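Long-range contacts in Crov588 (Cafeteriavirus, PDB 6NYR), which is of unknown function but folds into a circular leucine-rich repeat protein built largely of successive FNIP repeats: residues Q110-N115 with E136-G141; N373-E378 with F394-A399; L388-E393 with L410-N415; Q616-N621 with E642-D647; Q638-N643 with D660-N665. All blocks are in the same frame, centred on the assembly; numbering follows the deposited sequence.

Contact 1: Q110-N115 with E136-G141; sequences QEIVEN and ENVLPG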
# COMPACT_ATOMS: atom_id res chain seq x y z
N GLN A 110 -11.96 -19.84 30.54
CA GLN A 110 -12.57 -20.13 31.83
C GLN A 110 -13.55 -19.02 32.17
O GLN A 110 -13.36 -17.86 31.78
CB GLN A 110 -11.54 -20.25 32.95
CG GLN A 110 -10.56 -21.39 32.79
CD GLN A 110 -9.39 -21.26 33.75
OE1 GLN A 110 -9.56 -21.28 34.97
NE2 GLN A 110 -8.19 -21.11 33.19
N GLU A 111 -14.58 -19.36 32.93
CA GLU A 111 -15.62 -18.40 33.27
C GLU A 111 -15.04 -17.30 34.15
O GLU A 111 -14.49 -17.57 35.22
CB GLU A 111 -16.78 -19.11 33.96
CG GLU A 111 -17.95 -18.22 34.27
CD GLU A 111 -19.22 -19.01 34.55
OE1 GLU A 111 -19.30 -20.18 34.12
OE2 GLU A 111 -20.14 -18.46 35.19
N ILE A 112 -15.13 -16.06 33.68
CA ILE A 112 -14.73 -14.89 34.46
C ILE A 112 -15.93 -14.46 35.31
O ILE A 112 -17.00 -14.18 34.77
CB ILE A 112 -14.25 -13.74 33.57
CG1 ILE A 112 -13.00 -14.15 32.80
CG2 ILE A 112 -14.01 -12.49 34.41
CD1 ILE A 112 -12.55 -13.12 31.78
N VAL A 113 -15.73 -14.38 36.62
CA VAL A 113 -16.80 -13.96 37.52
C VAL A 113 -16.57 -12.53 38.01
O VAL A 113 -15.64 -11.85 37.57
CB VAL A 113 -16.93 -14.93 38.71
CG1 VAL A 113 -17.51 -16.26 38.25
CG2 VAL A 113 -15.57 -15.15 39.37
N GLU A 114 -17.44 -12.07 38.90
CA GLU A 114 -17.41 -10.70 39.38
C GLU A 114 -16.08 -10.37 40.05
O GLU A 114 -15.44 -11.22 40.68
CB GLU A 114 -18.55 -10.47 40.37
CG GLU A 114 -18.72 -9.05 40.85
CD GLU A 114 -20.00 -8.85 41.64
OE1 GLU A 114 -20.76 -9.83 41.80
OE2 GLU A 114 -20.25 -7.71 42.10
N ASN A 115 -15.65 -9.12 39.88
CA ASN A 115 -14.49 -8.57 40.57
C ASN A 115 -13.21 -9.32 40.21
O ASN A 115 -12.38 -9.64 41.07
CB ASN A 115 -14.68 -8.58 42.09
CG ASN A 115 -15.69 -7.55 42.56
OD1 ASN A 115 -16.71 -7.89 43.16
ND2 ASN A 115 -15.41 -6.28 42.28
N GLU A 136 -24.04 -10.67 35.12
CA GLU A 136 -24.12 -9.26 35.49
C GLU A 136 -22.94 -8.85 36.35
O GLU A 136 -22.48 -9.61 37.21
CB GLU A 136 -25.44 -8.98 36.21
CG GLU A 136 -25.71 -7.52 36.51
CD GLU A 136 -27.12 -7.27 37.01
OE1 GLU A 136 -27.84 -8.26 37.29
OE2 GLU A 136 -27.52 -6.09 37.13
N ASN A 137 -22.45 -7.64 36.13
CA ASN A 137 -21.33 -7.07 36.88
C ASN A 137 -20.07 -7.91 36.77
O ASN A 137 -19.31 -8.07 37.73
CB ASN A 137 -21.72 -6.90 38.35
CG ASN A 137 -22.79 -5.85 38.56
OD1 ASN A 137 -23.90 -6.16 39.00
ND2 ASN A 137 -22.47 -4.61 38.23
N VAL A 138 -19.82 -8.44 35.58
CA VAL A 138 -18.56 -9.10 35.26
C VAL A 138 -17.64 -8.15 34.50
O VAL A 138 -16.46 -8.02 34.82
CB VAL A 138 -18.81 -10.39 34.46
CG1 VAL A 138 -17.48 -10.99 34.01
CG2 VAL A 138 -19.58 -11.39 35.31
N LEU A 139 -18.18 -7.49 33.49
CA LEU A 139 -17.41 -6.55 32.69
C LEU A 139 -17.19 -5.26 33.48
O LEU A 139 -18.10 -4.79 34.16
CB LEU A 139 -18.16 -6.25 31.40
CG LEU A 139 -18.46 -7.47 30.51
CD1 LEU A 139 -19.35 -7.08 29.34
CD2 LEU A 139 -17.16 -8.08 30.01
N PRO A 140 -15.99 -4.69 33.41
CA PRO A 140 -15.74 -3.42 34.09
C PRO A 140 -16.82 -2.39 33.78
O PRO A 140 -17.30 -2.29 32.65
CB PRO A 140 -14.37 -2.98 33.55
CG PRO A 140 -13.68 -4.27 33.21
CD PRO A 140 -14.77 -5.23 32.75
N GLY A 141 -17.20 -1.62 34.80
CA GLY A 141 -18.36 -0.75 34.71
C GLY A 141 -18.21 0.40 33.74
O GLY A 141 -19.22 0.95 33.31
O HOH W 1 -14.65 -9.27 36.69
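A small apolar patch brings 110-115 and 136-141 together. Val138 reaches across with CG1, which its first torsion sets anti to the backbone N (chi1 174°). This methyl lies 3.8 Å from Ile112 CG2, the two branched side chains crossing obliquely. The same CG1 rests 3.3 Å from Ile112 O, so Val138 packs against the backbone as much as against the side chain. Short beta-branched residues suit the spot, since the backbones approach closely: the CA atoms of Glu114 and Val138 are 4.6 Å apart. Ile112, buried, also packs on Leu117.

The second kind of contact lies at the surface. Glu114 leaves its backbone with CG anti to N and runs on extended, alongside Asn137 and pointing the same way; its CG sits 3.3 Å from Asn137 O. The aliphatic part of the glutamate thus does the packing. Asn137 has positive phi and psi, a left-handed backbone conformation that asparagine tolerates better than most residues.

Polar linkage is left to water. One molecule donates to Val113 O at 2.9 Å and also to Val138 O at 2.9 Å, bridging the two carbonyls.

With no direct hydrogen bond between the segments, two backbone acceptors facing one another are reconciled by a shared donor, and the cohesion rests on that water together with the valine-isoleucine packing.

Contact 2: N373-E378 with F394-A399; sequences NQIITE and FNQEIA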
# COMPACT_ATOMS: atom_id res chain seq x y z
N ASN A 373 -13.88 -1.30 -27.25
CA ASN A 373 -13.14 -1.28 -28.50
C ASN A 373 -14.04 -0.77 -29.62
O ASN A 373 -14.24 -1.45 -30.63
CB ASN A 373 -12.62 -2.69 -28.81
CG ASN A 373 -11.62 -2.70 -29.93
OD1 ASN A 373 -10.97 -1.70 -30.22
ND2 ASN A 373 -11.48 -3.86 -30.58
N GLN A 374 -14.59 0.43 -29.44
CA GLN A 374 -15.41 1.08 -30.44
C GLN A 374 -14.72 2.35 -30.91
O GLN A 374 -13.91 2.94 -30.19
CB GLN A 374 -16.80 1.43 -29.91
CG GLN A 374 -17.54 0.25 -29.33
CD GLN A 374 -17.88 -0.80 -30.37
OE1 GLN A 374 -18.16 -0.48 -31.52
NE2 GLN A 374 -17.84 -2.06 -29.96
N ILE A 375 -15.03 2.77 -32.14
CA ILE A 375 -14.48 4.02 -32.63
C ILE A 375 -15.05 5.16 -31.79
O ILE A 375 -16.22 5.13 -31.38
CB ILE A 375 -14.79 4.23 -34.13
CG1 ILE A 375 -16.27 4.53 -34.35
CG2 ILE A 375 -14.37 3.02 -34.95
CD1 ILE A 375 -16.65 4.68 -35.83
N ILE A 376 -14.23 6.17 -31.54
CA ILE A 376 -14.66 7.39 -30.87
C ILE A 376 -14.47 8.53 -31.87
O ILE A 376 -13.34 8.78 -32.32
CB ILE A 376 -13.88 7.66 -29.57
CG1 ILE A 376 -14.13 6.55 -28.56
CG2 ILE A 376 -14.30 9.01 -28.99
CD1 ILE A 376 -13.37 6.72 -27.26
N THR A 377 -15.56 9.19 -32.22
CA THR A 377 -15.56 10.23 -33.23
C THR A 377 -15.47 11.60 -32.57
O THR A 377 -15.19 11.72 -31.38
CB THR A 377 -16.82 10.10 -34.08
OG1 THR A 377 -17.98 10.38 -33.27
CG2 THR A 377 -16.96 8.69 -34.64
N GLU A 378 -15.70 12.65 -33.36
CA GLU A 378 -15.65 14.01 -32.84
C GLU A 378 -16.86 14.29 -31.96
O GLU A 378 -17.95 13.73 -32.15
CB GLU A 378 -15.62 15.02 -33.99
CG GLU A 378 -14.48 14.86 -34.97
CD GLU A 378 -14.50 15.93 -36.04
OE1 GLU A 378 -15.09 17.01 -35.80
OE2 GLU A 378 -13.93 15.70 -37.13
N PHE A 394 -8.97 -1.98 -26.42
CA PHE A 394 -9.16 -0.84 -27.30
C PHE A 394 -8.02 -0.77 -28.31
O PHE A 394 -6.85 -0.75 -27.94
CB PHE A 394 -9.23 0.47 -26.52
CG PHE A 394 -9.48 1.66 -27.39
CD1 PHE A 394 -10.75 1.94 -27.85
CD2 PHE A 394 -8.44 2.49 -27.76
CE1 PHE A 394 -10.99 3.03 -28.66
CE2 PHE A 394 -8.67 3.59 -28.57
CZ PHE A 394 -9.94 3.86 -29.02
N ASN A 395 -8.38 -0.72 -29.59
CA ASN A 395 -7.40 -0.70 -30.67
C ASN A 395 -8.03 -0.08 -31.91
O ASN A 395 -7.96 -0.66 -33.00
CB ASN A 395 -6.89 -2.11 -30.94
CG ASN A 395 -5.69 -2.14 -31.85
OD1 ASN A 395 -5.01 -1.13 -32.03
ND2 ASN A 395 -5.42 -3.29 -32.44
N GLN A 396 -8.64 1.09 -31.75
CA GLN A 396 -9.29 1.80 -32.83
C GLN A 396 -8.50 3.07 -33.16
O GLN A 396 -7.77 3.60 -32.32
CB GLN A 396 -10.73 2.18 -32.47
CG GLN A 396 -11.63 1.00 -32.15
CD GLN A 396 -11.72 0.01 -33.29
OE1 GLN A 396 -11.82 0.39 -34.46
NE2 GLN A 396 -11.69 -1.27 -32.96
N GLU A 397 -8.66 3.54 -34.39
CA GLU A 397 -7.98 4.75 -34.81
C GLU A 397 -8.52 5.96 -34.05
O GLU A 397 -9.72 6.05 -33.76
CB GLU A 397 -8.16 4.97 -36.32
CG GLU A 397 -7.41 3.97 -37.18
CD GLU A 397 -7.53 4.29 -38.65
OE1 GLU A 397 -8.59 4.80 -39.07
OE2 GLU A 397 -6.55 4.05 -39.40
N ILE A 398 -7.62 6.88 -33.73
CA ILE A 398 -7.97 8.12 -33.04
C ILE A 398 -7.66 9.26 -34.00
O ILE A 398 -6.48 9.57 -34.25
CB ILE A 398 -7.19 8.28 -31.72
CG1 ILE A 398 -7.36 7.02 -30.87
CG2 ILE A 398 -7.68 9.50 -30.96
CD1 ILE A 398 -6.67 7.09 -29.52
N ALA A 399 -8.70 9.87 -34.55
CA ALA A 399 -8.55 10.88 -35.58
C ALA A 399 -8.34 12.25 -34.94
O ALA A 399 -8.20 12.38 -33.72
CB ALA A 399 -9.76 10.86 -36.51
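Asn373 OD1 is the hub, gripped by two donors. Asn395 N donates to Asn373 OD1 at 2.8 Å, and Gln396 NE2 to the same oxygen at 2.9 Å (161° at the hydrogen). The two donors come from opposite faces of the Asn373 amide, each out of its plane; the side chains of Asn373 and Gln396 cross at about a right angle, their amide planes roughly midway between parallel and perpendicular. Asparagine suits the place because its short chain, with CG anti to N (chi1 -169°), delivers a carbonyl to the next turn's backbone. Gln396 needs its extra carbon: bent at chi2 (-58°), it curls back so that NE2 reaches the hub.

Next to this pair is Phe394. Its CE1 edge meets Gln374 O at 3.3 Å, near the ring plane, while Gln396 N lies over the centre of one face.

Further out the pattern repeats. Asn351 OD1 accepts from Asn373 N and Gln374 NE2, and Asn395 OD1 from Asn417 N and Gln418 NE2, so the asparagines form a ladder from turn to turn, as in other leucine-rich repeat proteins. Phe394 stacks on Phe390, and the ladder lies in the loops that follow strands 365-367 and 387-389.

Contact 3: L388-E393 with L410-N415; sequences LSFGCE and LELGHN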
# COMPACT_ATOMS: atom_id res chain seq x y z
N LEU A 388 -7.94 10.18 -19.22
CA LEU A 388 -8.55 9.17 -20.08
C LEU A 388 -7.68 7.92 -20.07
O LEU A 388 -6.50 7.98 -20.44
CB LEU A 388 -8.73 9.69 -21.50
CG LEU A 388 -9.27 8.68 -22.51
CD1 LEU A 388 -10.63 8.16 -22.09
CD2 LEU A 388 -9.34 9.31 -23.90
N SER A 389 -8.26 6.80 -19.64
CA SER A 389 -7.57 5.52 -19.56
C SER A 389 -8.34 4.48 -20.38
O SER A 389 -9.53 4.26 -20.14
CB SER A 389 -7.44 5.08 -18.10
OG SER A 389 -6.72 3.87 -17.99
N PHE A 390 -7.65 3.86 -21.33
CA PHE A 390 -8.22 2.77 -22.11
C PHE A 390 -7.78 1.41 -21.55
O PHE A 390 -6.73 1.29 -20.93
CB PHE A 390 -7.79 2.86 -23.58
CG PHE A 390 -8.43 4.00 -24.33
CD1 PHE A 390 -9.72 3.88 -24.82
CD2 PHE A 390 -7.74 5.17 -24.57
CE1 PHE A 390 -10.31 4.91 -25.52
CE2 PHE A 390 -8.32 6.21 -25.27
CZ PHE A 390 -9.62 6.08 -25.74
N GLY A 391 -8.63 0.40 -21.77
CA GLY A 391 -8.36 -0.95 -21.34
C GLY A 391 -7.57 -1.76 -22.35
O GLY A 391 -7.00 -1.24 -23.31
N CYS A 392 -7.55 -3.08 -22.13
CA CYS A 392 -6.62 -3.93 -22.87
C CYS A 392 -6.96 -3.98 -24.35
O CYS A 392 -6.06 -4.04 -25.20
CB CYS A 392 -6.64 -5.37 -22.34
SG CYS A 392 -6.70 -5.56 -20.56
N GLU A 393 -8.25 -4.01 -24.68
CA GLU A 393 -8.66 -4.39 -26.03
C GLU A 393 -8.98 -3.21 -26.93
O GLU A 393 -9.19 -3.42 -28.14
CB GLU A 393 -9.87 -5.33 -25.95
CG GLU A 393 -9.62 -6.56 -25.07
CD GLU A 393 -10.19 -7.84 -25.64
OE1 GLU A 393 -10.44 -7.90 -26.87
OE2 GLU A 393 -10.38 -8.80 -24.86
N LEU A 410 -3.24 10.76 -20.79
CA LEU A 410 -3.73 9.74 -21.70
C LEU A 410 -2.95 8.46 -21.47
O LEU A 410 -1.71 8.45 -21.57
CB LEU A 410 -3.63 10.18 -23.15
CG LEU A 410 -4.10 9.12 -24.15
CD1 LEU A 410 -5.54 8.72 -23.83
CD2 LEU A 410 -4.00 9.63 -25.57
N GLU A 411 -3.66 7.38 -21.15
CA GLU A 411 -3.08 6.05 -21.00
C GLU A 411 -3.73 5.13 -22.02
O GLU A 411 -4.95 4.91 -21.99
CB GLU A 411 -3.30 5.53 -19.57
CG GLU A 411 -2.93 4.07 -19.36
CD GLU A 411 -3.12 3.64 -17.92
OE1 GLU A 411 -3.69 4.42 -17.13
OE2 GLU A 411 -2.71 2.51 -17.57
N LEU A 412 -2.92 4.60 -22.93
CA LEU A 412 -3.38 3.62 -23.91
C LEU A 412 -3.06 2.21 -23.40
O LEU A 412 -2.06 1.98 -22.73
CB LEU A 412 -2.73 3.82 -25.27
CG LEU A 412 -3.11 4.95 -26.22
CD1 LEU A 412 -4.64 5.12 -26.27
CD2 LEU A 412 -2.44 6.26 -25.89
N GLY A 413 -3.94 1.26 -23.73
CA GLY A 413 -3.92 -0.06 -23.14
C GLY A 413 -3.11 -1.08 -23.92
O GLY A 413 -2.43 -0.77 -24.90
N HIS A 414 -3.20 -2.33 -23.46
CA HIS A 414 -2.35 -3.41 -23.95
C HIS A 414 -2.31 -3.48 -25.48
O HIS A 414 -1.23 -3.56 -26.07
CB HIS A 414 -2.83 -4.74 -23.37
CG HIS A 414 -1.88 -5.88 -23.58
ND1 HIS A 414 -1.83 -6.62 -24.74
CD2 HIS A 414 -0.93 -6.40 -22.76
CE1 HIS A 414 -0.90 -7.54 -24.63
NE2 HIS A 414 -0.34 -7.43 -23.44
N ASN A 415 -3.48 -3.49 -26.12
CA ASN A 415 -3.53 -3.83 -27.54
C ASN A 415 -3.42 -2.63 -28.47
O ASN A 415 -3.34 -2.83 -29.69
CB ASN A 415 -4.83 -4.58 -27.87
CG ASN A 415 -4.89 -5.96 -27.26
OD1 ASN A 415 -3.91 -6.44 -26.69
ND2 ASN A 415 -6.04 -6.60 -27.38
O HOH W 2 -8.35 -5.59 -29.31
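Two nearly straight backbone hydrogen bonds join strands 387-389 and 409-411 in parallel. Glu411 N donates to Leu388 O at 3.0 Å (169° at the hydrogen), and Phe390 N donates to Glu411 O, also at 3.0 Å (173°). Beyond the strands, Asn415 N resumes the pairing with Cys392 O at 2.8 Å, though the bond is more bent. Asn415 is further fixed: its OD1 accepts from His414 ND1 in the imidazole plane, while ND2 donates to a water that donates to Glu393 O.

On the face of Ser389 and Glu411, Ser389 OG lies 3.2 Å from Glu411 OE1, at most a weak hydrogen bond; the firmer partner of OE1 is Tyr409 OH.

The other face is apolar. Leu388 and Leu410 share one rotamer, CG anti to N, and stack in register, Leu388 CD2 touching Leu410 CD1 at 3.8 Å. Leu388 CD1 lies over a face of the Phe390 ring, and Leu410 CD1 abuts the ring edge. Leu412 CD1 comes within 3.5 Å of Phe390 CD2. Gly413 brings its CA 3.3 Å from Gly391 O in a CA-H...O contact; a side-chain carbon there would run into that oxygen, so only a residue without one fits.

The chemistry largely divides: backbone N-H and C=O groups pair along the strands and again at Cys392 and Asn415, hydroxyl and carboxylate gather on one face, and leucine and phenylalanine build the hydrophobic interior.

Contact 4: Q616-N621 with E642-D647; sequences QKITEN and ENVLPD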
# COMPACT_ATOMS: atom_id res chain seq x y z
N GLN A 616 37.87 -9.44 -0.99
CA GLN A 616 39.25 -8.98 -1.09
C GLN A 616 39.63 -8.25 0.19
O GLN A 616 38.80 -7.58 0.81
CB GLN A 616 39.44 -8.05 -2.29
CG GLN A 616 39.04 -8.67 -3.62
CD GLN A 616 39.93 -9.81 -4.03
OE1 GLN A 616 41.15 -9.76 -3.85
NE2 GLN A 616 39.33 -10.87 -4.57
N LYS A 617 40.89 -8.38 0.59
CA LYS A 617 41.35 -7.77 1.83
C LYS A 617 41.22 -6.25 1.75
O LYS A 617 41.40 -5.65 0.69
CB LYS A 617 42.81 -8.17 2.09
CG LYS A 617 43.78 -7.71 1.02
CD LYS A 617 45.24 -7.89 1.46
CE LYS A 617 46.18 -7.08 0.58
NZ LYS A 617 47.60 -7.16 1.03
N ILE A 618 40.91 -5.64 2.89
CA ILE A 618 40.84 -4.19 3.01
C ILE A 618 42.01 -3.73 3.87
O ILE A 618 42.10 -4.07 5.06
CB ILE A 618 39.50 -3.72 3.61
CG1 ILE A 618 38.33 -4.17 2.73
CG2 ILE A 618 39.50 -2.21 3.80
CD1 ILE A 618 38.31 -3.52 1.35
N THR A 619 42.90 -2.95 3.27
CA THR A 619 44.08 -2.43 3.96
C THR A 619 43.87 -0.96 4.31
O THR A 619 42.83 -0.36 4.04
CB THR A 619 45.33 -2.63 3.09
OG1 THR A 619 45.26 -1.78 1.94
CG2 THR A 619 45.44 -4.08 2.64
N GLU A 620 44.90 -0.37 4.92
CA GLU A 620 44.79 0.99 5.43
C GLU A 620 44.66 2.00 4.29
O GLU A 620 45.14 1.78 3.17
CB GLU A 620 46.01 1.34 6.28
CG GLU A 620 46.19 0.46 7.50
CD GLU A 620 47.21 1.02 8.48
OE1 GLU A 620 47.54 2.22 8.38
OE2 GLU A 620 47.67 0.26 9.35
N ASN A 621 44.00 3.11 4.59
CA ASN A 621 43.84 4.23 3.66
C ASN A 621 43.15 3.81 2.37
O ASN A 621 43.32 4.46 1.33
CB ASN A 621 45.19 4.88 3.35
CG ASN A 621 45.85 5.46 4.59
OD1 ASN A 621 45.38 6.43 5.17
ND2 ASN A 621 46.97 4.85 5.00
N GLU A 642 40.98 -2.50 13.40
CA GLU A 642 40.45 -1.20 13.79
C GLU A 642 41.15 -0.07 13.06
O GLU A 642 40.55 0.98 12.80
CB GLU A 642 40.56 -1.03 15.31
CG GLU A 642 39.71 -2.04 16.08
CD GLU A 642 39.08 -1.48 17.34
OE1 GLU A 642 38.98 -0.25 17.47
OE2 GLU A 642 38.69 -2.29 18.21
N ASN A 643 42.43 -0.26 12.70
CA ASN A 643 43.19 0.76 11.99
C ASN A 643 42.83 0.85 10.51
O ASN A 643 43.40 1.70 9.81
CB ASN A 643 44.69 0.47 12.12
CG ASN A 643 45.08 -0.90 11.59
OD1 ASN A 643 44.27 -1.61 11.00
ND2 ASN A 643 46.34 -1.28 11.80
N VAL A 644 41.90 0.03 10.03
CA VAL A 644 41.51 -0.01 8.63
C VAL A 644 40.18 0.70 8.46
O VAL A 644 39.87 1.21 7.38
CB VAL A 644 41.44 -1.46 8.13
CG1 VAL A 644 40.46 -1.60 6.99
CG2 VAL A 644 42.83 -1.96 7.72
N LEU A 645 39.38 0.73 9.50
CA LEU A 645 38.06 1.35 9.46
C LEU A 645 38.17 2.84 9.76
O LEU A 645 38.89 3.23 10.69
CB LEU A 645 37.14 0.69 10.47
CG LEU A 645 36.87 -0.80 10.24
CD1 LEU A 645 36.17 -1.41 11.44
CD2 LEU A 645 36.04 -1.01 8.98
N PRO A 646 37.52 3.70 8.98
CA PRO A 646 37.58 5.14 9.28
C PRO A 646 36.82 5.48 10.56
O PRO A 646 35.84 4.83 10.93
CB PRO A 646 36.93 5.79 8.05
CG PRO A 646 36.05 4.72 7.48
CD PRO A 646 36.77 3.42 7.74
N ASP A 647 37.29 6.54 11.22
CA ASP A 647 36.71 6.96 12.49
C ASP A 647 35.28 7.44 12.35
O ASP A 647 34.53 7.45 13.34
CB ASP A 647 37.58 8.06 13.11
CG ASP A 647 38.96 7.58 13.48
OD1 ASP A 647 39.08 6.41 13.91
OD2 ASP A 647 39.92 8.36 13.33
O HOH W 3 40.66 1.46 4.75
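Ile618 and Val644 cross at about a right angle, methyl against methyl. Each directs a branch standing anti to its own backbone N at the other, and Ile618 CG2 comes within 3.4 Å of Val644 CG1, a tight fit. The other valine branch, CG2, presses on the backbone, 3.7 Å from Thr619 C. Valine suits the position because its two methyls fill both places at once, while the rest of Ile618 turns away, packing against Leu623.

Glu620 and Asn643 also cross roughly at right angles, with carboxylate and amide planes 51° apart. Glu620 is extended beyond CG, and Asn643 holds its CG in the crowded position between N and the carbonyl carbon (chi1 58°). Glu620 OE2 ends 3.2 Å from Asn643 ND2, but the angle is too poor for a hydrogen bond, so the two polar tips merely neighbour each other at the surface.

Between the two segments a water donates to Thr619 O at 2.9 Å and to Val644 O at 2.8 Å, supplying protons to two carbonyls that could not satisfy each other.

Loop-to-loop packing of this kind, a valine set on the preceding turn with a water bridging the carbonyls, recurs between 110-115 and 136-141 and belongs to the outer, convex side of this leucine-rich repeat solenoid.

Contact 5: Q638-N643 with D660-N665; sequences QELTEN and DIILKN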
# COMPACT_ATOMS: atom_id res chain seq x y z
N GLN A 638 37.08 -11.72 5.28
CA GLN A 638 38.40 -11.15 5.53
C GLN A 638 38.43 -10.50 6.91
O GLN A 638 37.43 -9.94 7.37
CB GLN A 638 38.79 -10.11 4.47
CG GLN A 638 38.84 -10.64 3.04
CD GLN A 638 39.90 -11.72 2.86
OE1 GLN A 638 39.60 -12.81 2.38
NE2 GLN A 638 41.14 -11.41 3.23
N GLU A 639 39.59 -10.56 7.56
CA GLU A 639 39.76 -9.93 8.85
C GLU A 639 39.76 -8.41 8.70
O GLU A 639 40.52 -7.85 7.90
CB GLU A 639 41.08 -10.37 9.49
CG GLU A 639 41.19 -11.86 9.81
CD GLU A 639 42.59 -12.27 10.26
OE1 GLU A 639 43.53 -11.47 10.08
OE2 GLU A 639 42.75 -13.39 10.79
N LEU A 640 38.90 -7.74 9.46
CA LEU A 640 38.95 -6.29 9.59
C LEU A 640 39.72 -5.94 10.85
O LEU A 640 39.55 -6.57 11.90
CB LEU A 640 37.56 -5.67 9.64
CG LEU A 640 36.74 -5.68 8.35
CD1 LEU A 640 35.33 -5.19 8.64
CD2 LEU A 640 37.39 -4.83 7.28
N THR A 641 40.56 -4.92 10.75
CA THR A 641 41.28 -4.37 11.89
C THR A 641 40.77 -2.97 12.17
O THR A 641 40.19 -2.31 11.30
CB THR A 641 42.79 -4.34 11.64
OG1 THR A 641 43.08 -3.45 10.56
CG2 THR A 641 43.30 -5.74 11.29
N GLU A 642 40.98 -2.50 13.40
CA GLU A 642 40.45 -1.20 13.79
C GLU A 642 41.15 -0.07 13.06
O GLU A 642 40.55 0.98 12.80
CB GLU A 642 40.56 -1.03 15.31
CG GLU A 642 39.71 -2.04 16.08
CD GLU A 642 39.08 -1.48 17.34
OE1 GLU A 642 38.98 -0.25 17.47
OE2 GLU A 642 38.69 -2.29 18.21
N ASN A 643 42.43 -0.26 12.70
CA ASN A 643 43.19 0.76 11.99
C ASN A 643 42.83 0.85 10.51
O ASN A 643 43.40 1.70 9.81
CB ASN A 643 44.69 0.47 12.12
CG ASN A 643 45.08 -0.90 11.59
OD1 ASN A 643 44.27 -1.61 11.00
ND2 ASN A 643 46.34 -1.28 11.80
N ASP A 660 32.87 -14.26 13.34
CA ASP A 660 34.03 -14.68 14.12
C ASP A 660 35.33 -14.49 13.35
O ASP A 660 36.39 -14.31 13.97
CB ASP A 660 33.88 -16.15 14.53
CG ASP A 660 32.73 -16.37 15.50
OD1 ASP A 660 32.29 -15.40 16.14
OD2 ASP A 660 32.27 -17.53 15.61
N ILE A 661 35.28 -14.53 12.03
CA ILE A 661 36.48 -14.32 11.23
C ILE A 661 36.71 -12.84 10.97
O ILE A 661 37.85 -12.37 10.95
CB ILE A 661 36.39 -15.11 9.90
CG1 ILE A 661 36.24 -16.60 10.17
CG2 ILE A 661 37.64 -14.84 9.06
CD1 ILE A 661 37.53 -17.35 10.39
N ILE A 662 35.63 -12.08 10.76
CA ILE A 662 35.77 -10.67 10.40
C ILE A 662 36.15 -9.85 11.62
O ILE A 662 36.92 -8.88 11.52
CB ILE A 662 34.47 -10.16 9.77
CG1 ILE A 662 34.09 -11.00 8.56
CG2 ILE A 662 34.60 -8.69 9.37
CD1 ILE A 662 32.66 -10.78 8.07
N LEU A 663 35.62 -10.20 12.79
CA LEU A 663 35.82 -9.44 14.01
C LEU A 663 36.84 -10.09 14.94
O LEU A 663 36.90 -9.74 16.12
CB LEU A 663 34.48 -9.26 14.73
CG LEU A 663 33.38 -8.66 13.85
CD1 LEU A 663 32.09 -8.46 14.63
CD2 LEU A 663 33.84 -7.33 13.25
N LYS A 664 37.64 -11.02 14.42
CA LYS A 664 38.69 -11.66 15.20
C LYS A 664 39.50 -10.62 15.98
O LYS A 664 39.69 -10.76 17.20
CB LYS A 664 39.60 -12.46 14.27
CG LYS A 664 40.60 -13.38 14.96
CD LYS A 664 41.77 -13.67 14.01
CE LYS A 664 42.81 -14.59 14.64
NZ LYS A 664 42.50 -16.03 14.41
N ASN A 665 39.96 -9.58 15.30
CA ASN A 665 40.86 -8.58 15.87
C ASN A 665 40.13 -7.29 16.21
O ASN A 665 40.66 -6.20 16.01
CB ASN A 665 42.01 -8.30 14.91
CG ASN A 665 42.67 -9.56 14.40
OD1 ASN A 665 42.59 -9.88 13.21
ND2 ASN A 665 43.34 -10.28 15.29
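Glu639 sets its CG beside the backbone N (chi1 -63°) and then runs out extended, while Lys664 starts with CG anti to N (chi1 -169°) and stays stretched until chi4 bends its tip. The two chains therefore lie alongside, pointing the same way. Glu639 OE2 touches the methylene Lys664 CD at 3.4 Å, but the bend leaves Lys664 NZ 4.5 Å from that oxygen, beyond a salt bridge. Asn665, its amide nearly perpendicular to the carboxylate, crosses Glu639 obliquely.

Leu640 and Ile662 form the apolar half. They too run side by side, and Ile662 CG2, anti to its N, meets Leu640 CD1 at 3.6 Å. Both are buried, and aliphatic chains suit them because Leu640 also packs on Leu652 and Ile662 on Ile654, both of strand 651-655.

The backbones are joined by one bond: Leu640 N donates to Ile662 O at 3.1 Å (161° at the hydrogen), approaching along a lone pair in the carbonyl plane. Ile662 CA answers with a CA-H...O contact of 3.5 Å to Gln638 O.

Ile662 is the last residue of helix 659-662, so the repeat loop gives its carbonyl a donor where the helix stops. The solvent-facing charges probably attract only at a distance, which leaves the leucine-isoleucine packing and this single amide as the firm part of the join.

Along the chain, contact 1 comes first, tying the loop after strand 101-103 to the loop after strand 123-125. Far round the ring, with centres about 69 Å from it, contact 2 opens at 373-378; contact 3 opens before contact 2 closes, so the two cross. They touch, joining the same successive turns at their strands and at the loops just beyond. Contact 4 then links 616-621 to 642-647, and contact 5 starts where it ends, sharing Glu642 and Asn643 and carrying the stack on to helix 659-662. Contacts 1 and 4 match in kind, although their centres lie about 66 Å apart.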